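Local coordinates for protein oxidoreductase, 2OG-Fe(II) oxygenase family (Burkholderia pseudomallei, PDB 6N1F) that binds an iron ion and probably acts as an oxidoreductase of the iron- and 2-oxoglutarate-dependent oxygenase family, at residues Q142-L147 with S221-Y226. Numbering follows the deposited sequence.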
loop_
_atom_site.group_PDB
_atom_site.type_symbol
_atom_site.label_atom_id
_atom_site.label_comp_id
_atom_site.label_asym_id
_atom_site.label_seq_id
_atom_site.Cartn_x
_atom_site.Cartn_y
_atom_site.Cartn_z
ATOM N N GLN A 142 -3.067 -7.158 2.119
ATOM C CA GLN A 142 -4.428 -7.492 1.716
ATOM C C GLN A 142 -4.780 -6.764 0.422
ATOM O O GLN A 142 -4.155 -5.765 0.052
ATOM C CB GLN A 142 -5.437 -7.146 2.822
ATOM C CG GLN A 142 -5.602 -5.633 3.029
ATOM C CD GLN A 142 -6.312 -5.286 4.303
ATOM O OE1 GLN A 142 -5.905 -5.710 5.385
ATOM N NE2 GLN A 142 -7.394 -4.505 4.192
ATOM N N ILE A 143 -5.791 -7.293 -0.266
ATOM C CA ILE A 143 -6.364 -6.676 -1.457
ATOM C C ILE A 143 -7.655 -5.984 -1.033
ATOM O O ILE A 143 -8.543 -6.628 -0.456
ATOM C CB ILE A 143 -6.650 -7.712 -2.558
ATOM C CG1 ILE A 143 -5.438 -8.602 -2.836
ATOM C CG2 ILE A 143 -7.047 -7.018 -3.833
ATOM C CD1 ILE A 143 -4.425 -7.951 -3.697
ATOM N N ASN A 144 -7.758 -4.678 -1.304
ATOM C CA ASN A 144 -8.962 -3.901 -1.022
ATOM C C ASN A 144 -9.690 -3.636 -2.325
ATOM O O ASN A 144 -9.135 -3.001 -3.227
ATOM C CB ASN A 144 -8.634 -2.573 -0.352
ATOM C CG ASN A 144 -8.153 -2.746 1.050
ATOM O OD1 ASN A 144 -8.389 -3.780 1.675
ATOM N ND2 ASN A 144 -7.481 -1.732 1.570
ATOM N N ARG A 145 -10.934 -4.091 -2.414
ATOM C CA ARG A 145 -11.759 -3.878 -3.594
ATOM C C ARG A 145 -12.855 -2.874 -3.242
ATOM O O ARG A 145 -13.815 -3.204 -2.532
ATOM C CB ARG A 145 -12.326 -5.203 -4.086
ATOM C CG ARG A 145 -13.212 -5.082 -5.305
ATOM C CD ARG A 145 -13.564 -6.460 -5.820
ATOM N NE ARG A 145 -14.823 -6.451 -6.550
ATOM C CZ ARG A 145 -15.989 -6.796 -6.022
ATOM N NH1 ARG A 145 -16.062 -7.184 -4.751
ATOM N NH2 ARG A 145 -17.086 -6.753 -6.763
HETATM N N MSE A 146 -12.708 -1.650 -3.737
HETATM C CA MSE A 146 -13.572 -0.552 -3.332
HETATM C C MSE A 146 -14.581 -0.253 -4.421
HETATM O O MSE A 146 -14.205 0.023 -5.569
HETATM C CB MSE A 146 -12.743 0.704 -3.010
HETATM C CG MSE A 146 -11.717 0.523 -1.894
HETATM SE SE MSE A 146 -10.725 2.181 -1.598
HETATM C CE MSE A 146 -12.172 3.358 -1.039
ATOM N N LEU A 147 -15.856 -0.323 -4.063
ATOM C CA LEU A 147 -16.925 -0.143 -5.024
ATOM C C LEU A 147 -17.313 1.331 -5.110
ATOM O O LEU A 147 -16.859 2.164 -4.320
ATOM C CB LEU A 147 -18.122 -1.002 -4.630
ATOM C CG LEU A 147 -17.773 -2.464 -4.396
ATOM C CD1 LEU A 147 -19.009 -3.225 -3.968
ATOM C CD2 LEU A 147 -17.180 -3.066 -5.643
ATOM N N SER A 221 -6.716 -2.518 -5.034
ATOM C CA SER A 221 -5.334 -2.212 -4.705
ATOM C C SER A 221 -4.776 -3.257 -3.753
ATOM O O SER A 221 -5.482 -3.734 -2.862
ATOM C CB SER A 221 -5.219 -0.810 -4.087
ATOM O OG SER A 221 -5.978 -0.697 -2.896
ATOM N N LEU A 222 -3.507 -3.612 -3.952
ATOM C CA LEU A 222 -2.769 -4.453 -3.013
ATOM C C LEU A 222 -2.039 -3.550 -2.022
ATOM O O LEU A 222 -1.201 -2.732 -2.422
ATOM C CB LEU A 222 -1.776 -5.351 -3.761
ATOM C CG LEU A 222 -1.213 -6.560 -3.029
ATOM C CD1 LEU A 222 -0.471 -7.421 -4.027
ATOM C CD2 LEU A 222 -0.289 -6.182 -1.914
ATOM N N VAL A 223 -2.315 -3.733 -0.734
ATOM C CA VAL A 223 -1.794 -2.868 0.316
ATOM C C VAL A 223 -0.960 -3.721 1.265
ATOM O O VAL A 223 -1.403 -4.790 1.692
ATOM C CB VAL A 223 -2.936 -2.159 1.069
ATOM C CG1 VAL A 223 -2.390 -1.365 2.230
ATOM C CG2 VAL A 223 -3.710 -1.254 0.131
ATOM N N TYR A 224 0.242 -3.261 1.596
ATOM C CA TYR A 224 1.007 -3.969 2.617
ATOM C C TYR A 224 1.848 -2.998 3.427
ATOM O O TYR A 224 2.083 -1.856 3.026
ATOM C CB TYR A 224 1.886 -5.094 2.043
ATOM C CG TYR A 224 2.854 -4.791 0.904
ATOM C CD1 TYR A 224 4.233 -4.826 1.107
ATOM C CD2 TYR A 224 2.394 -4.560 -0.388
ATOM C CE1 TYR A 224 5.129 -4.596 0.057
ATOM C CE2 TYR A 224 3.282 -4.324 -1.445
ATOM C CZ TYR A 224 4.638 -4.343 -1.218
ATOM O OH TYR A 224 5.488 -4.102 -2.271
ATOM N N PHE A 225 2.322 -3.490 4.572
ATOM C CA PHE A 225 2.916 -2.657 5.605
ATOM C C PHE A 225 4.264 -3.223 6.029
ATOM O O PHE A 225 4.407 -4.431 6.231
ATOM C CB PHE A 225 1.965 -2.549 6.803
ATOM C CG PHE A 225 0.622 -1.953 6.446
ATOM C CD1 PHE A 225 0.397 -0.596 6.577
ATOM C CD2 PHE A 225 -0.395 -2.751 5.950
ATOM C CE1 PHE A 225 -0.822 -0.046 6.241
ATOM C CE2 PHE A 225 -1.613 -2.211 5.611
ATOM C CZ PHE A 225 -1.830 -0.856 5.759
ATOM N N TYR A 226 5.244 -2.337 6.158
ATOM C CA TYR A 226 6.621 -2.686 6.473
ATOM C C TYR A 226 6.974 -2.204 7.876
ATOM O O TYR A 226 6.661 -1.068 8.252
ATOM C CB TYR A 226 7.593 -2.047 5.471
ATOM C CG TYR A 226 7.892 -2.807 4.201
ATOM C CD1 TYR A 226 8.632 -3.980 4.229
ATOM C CD2 TYR A 226 7.484 -2.324 2.964
ATOM C CE1 TYR A 226 8.947 -4.668 3.067
ATOM C CE2 TYR A 226 7.791 -3.016 1.788
ATOM C CZ TYR A 226 8.520 -4.183 1.852
ATOM O OH TYR A 226 8.831 -4.883 0.710
HETATM O O HOH W 1 -8.889 0.245 -3.688
#
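On the sheet face carrying Gln-142, Asn-144, Ser-221 and Val-223, the Asn-144 side chain crosses that of Val-223 at a slant, with ND2 at loose van der Waals distance, 4.1 Å, from Val-223 CG2. Asn-144 CG is anti to its own carbonyl carbon (chi1 -70°), and the amide's other end is held within the strand: Gln-142 NE2 gives a nearly straight hydrogen bond (172°) to a lone pair of Asn-144 OD1 in the carbonyl plane, and OD1 in turn lies almost in the amide plane of Gln-142. With Gln-142 OE1 hydrogen-bonded to Arg-140 NH2, both ends of the glutamine amide are tied and its flip is fixed. Beside Asn-144, Ser-221 OG comes 4.1 Å from Asn-144 CB, and a water bridges OG to Asn-144 O.

The strands are antiparallel neighbours within the main sheet of the double-stranded beta-helix (jelly-roll) fold of these oxygenases. Gln-142 and Val-223 form one hydrogen-bonded pair (Gln-142 N to Val-223 O and Val-223 N to Gln-142 O, each 2.9 Å); Asn-144 and Ser-221 form the next. The side chain of Val-223 is about 6 Å from the iron bound by His-155, Asp-157 and His-209, so this face looks toward the metal site.

Between those pairs, Ile-143 and Leu-222 form the non-hydrogen-bonded pair on the reverse face. A chi2 of -80° turns Ile-143 CD1 toward the partner strand, against Leu-222 CB and 3.6 Å from Leu-222 CG. In the backbone layer, Ile-143 CA makes a CH...O contact of 3.4 Å with Ser-221 O.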